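Local coordinates for protein alkane monooxygenase (Geobacillus thermodenitrificans, PDB 3B9O) that belongs to the flavin-dependent luciferase-like monooxygenases, a TIM-barrel family, and holds flavin mononucleotide in its pocket, at residues T40-A43 with Q44-E47; D71-R75 with E76-I80; W303-E306 with G307-H311. All blocks are in the same frame, centred on the assembly; numbering follows the deposited sequence.

Interaction 1: T40-A43 with Q44-E47; sequences TELA and QLLE
Two different first torsions bring Leu42 and Leu46 together one helical turn apart. Leu42 sends CG anti to its backbone N (chi1 -180°), on the side of its own carbonyl carbon, which leads the branch along the helix toward Leu46. Leu46 instead has CG beside its backbone N (chi1 -63°), folded back toward Leu42. The branches cross at a slant, with Leu42 CD1 against Leu46 CG at 3.8 Å and 3.9 Å from Leu46 CD1. Leu46 CG also lies 3.2 Å from Leu42 O, the carbonyl that accepts the amide of Leu46. That bond, Leu46 N to Leu42 O at 2.8 Å, is one of four successive i to i+4 bonds; Leu45 N to Glu41 O (2.8 Å) runs straightest, with 169° at the hydrogen.

Helix 36-48 is the connecting helix of the beta-alpha-beta unit of strands 6-12 and 53-57 in the TIM barrel, and its residue types follow its two sides. Glu41 and Gln44 occupy exposed positions, Glu41 making a salt bridge with Arg32. Glu47 points its carboxylate elsewhere, accepting backbone N-H groups of Lys97, His98 and Leu99 just ahead of strand 100-106. Small Ala43 lets Met92 of helix 89-94 come close. On the buried side, Leu42 and Leu46 rest on Glu11 and Ala9 of strand 6-12, while Phe386 of helix 384-399 packs on Leu42 and Leu45.

Interaction 2: D71-R75 with E76-I80; sequences DTAVR and EAVQI
Ala73 and Val78 are joined by a backbone bond that reaches back five residues, made possible by a non-glycine residue, Ala77, with positive phi (53°). Val78 N gives its hydrogen to Ala73 O at 2.8 Å, in the carbonyl plane and on a lone pair. Its companion is less regular: Ala77 N lies 3.3 Å from Val74 O, yet 71° out of that carbonyl's plane, so it comes from above and uses no lone pair. A water supplies Val74 O with another partner, donating to it at 2.6 Å and to Ile80 O as well, which ties the helix end to the departing chain.

This pair of bonds defines a Schellman motif, the turn that ends helix 71-75 and leads the chain into the loop before helix 89-94, all within the segment after strand 53-57 of the TIM barrel. The apolar contact usual in such a cap is made by Ala73 CB and Val78 CB, 4.0 Å apart; a small residue at 73 admits the branched valine. Val78 is also the centre of an inverse gamma turn, with a weak bond from Gln79 N to Ala77 O.

Beyond the turn the chain comes back over the helix. Ile80 has CG1 anti to its backbone N, which leaves CG2 on the helix side, 4.0 Å from Val74 CG2 and equally near Ala73 CB. Thr72 and Glu76 run side by side in the same direction, Thr72 CG2 to Glu76 CG 4.0 Å, and Glu76 carries its OE1 on to a hydrogen bond with Ser304 OG. Gln79 faces elsewhere, bonded through its amide to Tyr63 OH and His17 O.

Interaction 3: W303-E306 with G307-H311; sequences WSLE and GHLAH
The indole of Trp303 and the imidazole of His308 form an offset stack at the start of helix 305-316, where Ser304 holds the N-cap position. The six-membered ring and the imidazole have centroids 3.9 Å apart and planes inclined by 22°. His308 NE2 stands over the middle of the indole, 3.0 Å from Trp303 CE2, a tight approach, while Trp303 NE1 lies over the imidazole near its rim. Although the rings face each other, the side chains arrive at about a right angle. His308 keeps CG beside its backbone N (chi1 -61°), which swings the ring back toward the preceding residues; Trp303 has its own CG anti to the backbone N (chi1 -166°), putting the indole on the side of its carbonyl carbon, where the His308 ring comes back to it. Flat aromatic residues suit this buried place, because they can stack face on face.

Outside the stack, Trp303 NE1 gives a hydrogen bond to Met341 O, fixing the rotation of the indole, and His20 meets the His308 ring edge-to-face. His308 ND1 has a weak hydrogen bond with Lys347 NZ. Beyond the stack, along the helix, Leu309 N bonds Leu305 O at 2.8 Å. Leu305 and Leu309 both give Met341 of helix 334-341 an apolar surface. With no side chain at Gly307, Val78 CG2 can come up against Gly307 O, which is consistent with a glycine here, and Ala310 is small enough to lie beside Thr72. Glu306, bent at chi2, bonds Tyr66 OH through OE1, while its backbone O accepts Ala310 N at 3.1 Å.

The three contacts follow one another along the luciferase-like TIM-barrel part of the chain. Interaction 1 lies on helix 36-48, in the beta-alpha-beta crossover between the neighbouring parallel strands 6-12 and 53-57. Its centre is 27 Å from that of interaction 2 and 29 Å from that of interaction 3, and it touches neither. Interactions 2 and 3 are 9 Å apart between centres, though more than two hundred residues separate them in sequence. Besides their polar link they meet where Thr72 CG2 packs on Glu306 O, 3.4 Å away, and Gln79 on His311. Segments that follow strands 53-57 and 276-285 thus meet on one side of the chain's centre, the side chain of Val78 lying about 12 Å from the bound FMN.

Interaction 1: T40-A43 with Q44-E47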
# COMPACT_ATOMS: atom_id res chain seq x y z
N THR A 40 -16.07 2.83 -8.14
CA THR A 40 -16.24 1.99 -9.33
C THR A 40 -15.73 2.71 -10.60
O THR A 40 -15.05 2.11 -11.43
CB THR A 40 -17.71 1.51 -9.53
OG1 THR A 40 -18.61 2.64 -9.63
CG2 THR A 40 -18.12 0.59 -8.38
N GLU A 41 -16.04 4.00 -10.73
CA GLU A 41 -15.54 4.80 -11.87
C GLU A 41 -14.01 4.85 -11.83
O GLU A 41 -13.35 4.68 -12.86
CB GLU A 41 -16.10 6.20 -11.80
CG GLU A 41 -17.59 6.34 -12.27
CD GLU A 41 -18.25 7.62 -11.74
OE1 GLU A 41 -17.54 8.58 -11.36
OE2 GLU A 41 -19.51 7.64 -11.67
N LEU A 42 -13.44 5.11 -10.66
CA LEU A 42 -11.96 5.00 -10.50
C LEU A 42 -11.37 3.66 -10.99
O LEU A 42 -10.42 3.62 -11.80
CB LEU A 42 -11.54 5.32 -9.05
CG LEU A 42 -10.04 5.26 -8.72
CD1 LEU A 42 -9.18 6.18 -9.68
CD2 LEU A 42 -9.75 5.56 -7.22
N ALA A 43 -11.93 2.56 -10.48
CA ALA A 43 -11.47 1.22 -10.82
C ALA A 43 -11.53 1.04 -12.34
O ALA A 43 -10.57 0.56 -12.96
CB ALA A 43 -12.34 0.15 -10.11
N GLN A 44 -12.63 1.50 -12.95
CA GLN A 44 -12.80 1.40 -14.39
C GLN A 44 -11.75 2.23 -15.15
O GLN A 44 -11.18 1.75 -16.14
CB GLN A 44 -14.22 1.80 -14.81
CG GLN A 44 -15.29 0.74 -14.48
CD GLN A 44 -16.71 1.29 -14.67
OE1 GLN A 44 -17.09 2.35 -14.11
NE2 GLN A 44 -17.47 0.61 -15.49
N LEU A 45 -11.55 3.46 -14.70
CA LEU A 45 -10.48 4.35 -15.24
C LEU A 45 -9.10 3.64 -15.16
O LEU A 45 -8.35 3.58 -16.16
CB LEU A 45 -10.45 5.70 -14.51
CG LEU A 45 -9.20 6.56 -14.81
CD1 LEU A 45 -9.23 7.03 -16.27
CD2 LEU A 45 -9.16 7.74 -13.86
N LEU A 46 -8.76 3.08 -14.00
CA LEU A 46 -7.42 2.51 -13.79
C LEU A 46 -7.20 1.29 -14.69
O LEU A 46 -6.10 1.06 -15.18
CB LEU A 46 -7.19 2.14 -12.30
CG LEU A 46 -7.24 3.38 -11.38
CD1 LEU A 46 -6.98 2.98 -9.94
CD2 LEU A 46 -6.24 4.47 -11.82
N GLU A 47 -8.25 0.49 -14.85
CA GLU A 47 -8.17 -0.67 -15.73
C GLU A 47 -8.02 -0.25 -17.18
O GLU A 47 -7.23 -0.84 -17.90
CB GLU A 47 -9.37 -1.60 -15.53
CG GLU A 47 -9.31 -2.83 -16.41
CD GLU A 47 -9.98 -4.02 -15.78
OE1 GLU A 47 -11.11 -4.37 -16.18
OE2 GLU A 47 -9.39 -4.58 -14.87

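Interaction 2: D71-R75 with E76-I80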
# COMPACT_ATOMS: atom_id res chain seq x y z
N ASP A 71 -7.73 18.95 16.13
CA ASP A 71 -8.50 20.02 15.47
C ASP A 71 -7.99 20.46 14.10
O ASP A 71 -8.80 20.75 13.21
CB ASP A 71 -8.75 21.26 16.38
CG ASP A 71 -9.67 20.94 17.59
OD1 ASP A 71 -10.24 19.83 17.70
OD2 ASP A 71 -9.81 21.81 18.46
N THR A 72 -6.68 20.56 13.92
CA THR A 72 -6.14 20.88 12.59
C THR A 72 -6.46 19.78 11.57
O THR A 72 -6.92 20.07 10.46
CB THR A 72 -4.61 21.11 12.62
OG1 THR A 72 -4.32 22.20 13.51
CG2 THR A 72 -4.09 21.46 11.25
N ALA A 73 -6.24 18.52 11.95
CA ALA A 73 -6.59 17.39 11.08
C ALA A 73 -8.07 17.44 10.70
O ALA A 73 -8.42 17.25 9.53
CB ALA A 73 -6.25 16.08 11.77
N VAL A 74 -8.93 17.71 11.69
CA VAL A 74 -10.37 17.80 11.46
C VAL A 74 -10.68 18.95 10.47
O VAL A 74 -11.37 18.74 9.45
CB VAL A 74 -11.20 17.90 12.80
CG1 VAL A 74 -12.64 18.23 12.51
CG2 VAL A 74 -11.12 16.57 13.62
N ARG A 75 -10.14 20.15 10.72
CA ARG A 75 -10.42 21.33 9.86
C ARG A 75 -9.93 21.17 8.42
O ARG A 75 -10.55 21.62 7.46
CB ARG A 75 -9.78 22.60 10.47
CG ARG A 75 -10.16 23.93 9.80
CD ARG A 75 -9.85 25.15 10.74
NE ARG A 75 -8.74 24.85 11.65
CZ ARG A 75 -8.78 24.83 12.99
NH1 ARG A 75 -9.89 25.16 13.67
NH2 ARG A 75 -7.69 24.49 13.66
N GLU A 76 -8.76 20.56 8.29
CA GLU A 76 -8.09 20.42 6.99
C GLU A 76 -8.41 19.06 6.33
O GLU A 76 -7.83 18.73 5.30
CB GLU A 76 -6.58 20.51 7.21
CG GLU A 76 -6.11 21.84 7.79
CD GLU A 76 -5.75 22.87 6.72
OE1 GLU A 76 -5.58 22.49 5.53
OE2 GLU A 76 -5.63 24.05 7.08
N ALA A 77 -9.30 18.28 6.95
CA ALA A 77 -9.63 16.91 6.48
C ALA A 77 -8.40 15.97 6.28
O ALA A 77 -8.33 15.18 5.30
CB ALA A 77 -10.50 16.97 5.23
N VAL A 78 -7.47 16.06 7.21
CA VAL A 78 -6.22 15.28 7.18
C VAL A 78 -6.49 13.84 7.66
O VAL A 78 -6.30 13.51 8.83
CB VAL A 78 -5.07 16.00 8.00
CG1 VAL A 78 -3.81 15.10 8.13
CG2 VAL A 78 -4.72 17.34 7.34
N GLN A 79 -7.00 13.00 6.74
CA GLN A 79 -7.24 11.57 7.02
C GLN A 79 -8.33 11.33 8.07
O GLN A 79 -8.43 10.25 8.62
CB GLN A 79 -5.93 10.83 7.34
CG GLN A 79 -5.11 10.67 6.04
CD GLN A 79 -3.76 9.98 6.18
OE1 GLN A 79 -3.60 9.03 6.95
NE2 GLN A 79 -2.79 10.44 5.39
N ILE A 80 -9.13 12.37 8.33
CA ILE A 80 -10.37 12.31 9.13
C ILE A 80 -11.34 13.29 8.43
O ILE A 80 -10.96 14.39 8.05
CB ILE A 80 -10.12 12.60 10.66
CG1 ILE A 80 -11.38 12.23 11.50
CG2 ILE A 80 -9.59 14.07 10.87
CD1 ILE A 80 -11.22 12.25 13.01
O HOH W 1 -12.45 16.66 8.44

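Interaction 3: W303-E306 with G307-H311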
# COMPACT_ATOMS: atom_id res chain seq x y z
N TRP A 303 -1.94 24.31 -1.70
CA TRP A 303 -1.14 23.51 -0.76
C TRP A 303 -1.26 24.13 0.61
O TRP A 303 -0.94 25.32 0.77
CB TRP A 303 0.31 23.50 -1.19
CG TRP A 303 1.24 22.47 -0.57
CD1 TRP A 303 2.22 22.70 0.38
CD2 TRP A 303 1.36 21.10 -0.95
NE1 TRP A 303 2.90 21.53 0.65
CE2 TRP A 303 2.40 20.54 -0.17
CE3 TRP A 303 0.67 20.27 -1.85
CZ2 TRP A 303 2.78 19.19 -0.28
CZ3 TRP A 303 1.05 18.92 -1.95
CH2 TRP A 303 2.09 18.41 -1.17
N SER A 304 -1.75 23.34 1.57
CA SER A 304 -2.03 23.85 2.91
C SER A 304 -0.95 23.44 3.88
O SER A 304 -0.90 22.30 4.32
CB SER A 304 -3.38 23.38 3.45
OG SER A 304 -3.59 23.94 4.75
N LEU A 305 -0.09 24.40 4.21
CA LEU A 305 0.98 24.17 5.18
C LEU A 305 0.46 23.55 6.49
O LEU A 305 1.08 22.65 7.04
CB LEU A 305 1.74 25.48 5.45
CG LEU A 305 3.12 25.40 6.12
CD1 LEU A 305 3.06 25.75 7.57
CD2 LEU A 305 3.84 24.04 5.91
N GLU A 306 -0.67 24.06 6.99
CA GLU A 306 -1.21 23.60 8.26
C GLU A 306 -1.66 22.12 8.23
O GLU A 306 -1.42 21.35 9.17
CB GLU A 306 -2.35 24.55 8.67
CG GLU A 306 -2.50 24.71 10.17
CD GLU A 306 -1.41 25.56 10.86
OE1 GLU A 306 -1.35 25.53 12.10
OE2 GLU A 306 -0.61 26.24 10.21
N GLY A 307 -2.30 21.72 7.13
CA GLY A 307 -2.63 20.32 6.91
C GLY A 307 -1.40 19.44 6.87
O GLY A 307 -1.34 18.41 7.54
N HIS A 308 -0.38 19.88 6.12
CA HIS A 308 0.90 19.15 6.16
C HIS A 308 1.56 19.08 7.51
O HIS A 308 2.10 18.05 7.86
CB HIS A 308 1.86 19.67 5.10
CG HIS A 308 1.32 19.49 3.73
ND1 HIS A 308 1.39 18.29 3.06
CD2 HIS A 308 0.62 20.33 2.93
CE1 HIS A 308 0.81 18.41 1.88
NE2 HIS A 308 0.33 19.64 1.78
N LEU A 309 1.51 20.15 8.29
CA LEU A 309 2.04 20.07 9.66
C LEU A 309 1.33 19.00 10.49
O LEU A 309 1.97 18.27 11.26
CB LEU A 309 1.97 21.44 10.36
CG LEU A 309 3.09 22.48 10.42
CD1 LEU A 309 4.40 22.14 9.77
CD2 LEU A 309 2.56 23.84 9.99
N ALA A 310 0.01 18.91 10.35
CA ALA A 310 -0.77 17.90 11.06
C ALA A 310 -0.32 16.49 10.66
O ALA A 310 -0.12 15.62 11.52
CB ALA A 310 -2.30 18.09 10.83
N HIS A 311 -0.12 16.30 9.35
CA HIS A 311 0.28 14.98 8.82
C HIS A 311 1.65 14.58 9.33
O HIS A 311 1.86 13.47 9.77
CB HIS A 311 0.30 15.02 7.29
CG HIS A 311 0.38 13.68 6.65
ND1 HIS A 311 -0.03 13.44 5.35
CD2 HIS A 311 0.80 12.48 7.13
CE1 HIS A 311 0.15 12.16 5.06
NE2 HIS A 311 0.63 11.56 6.13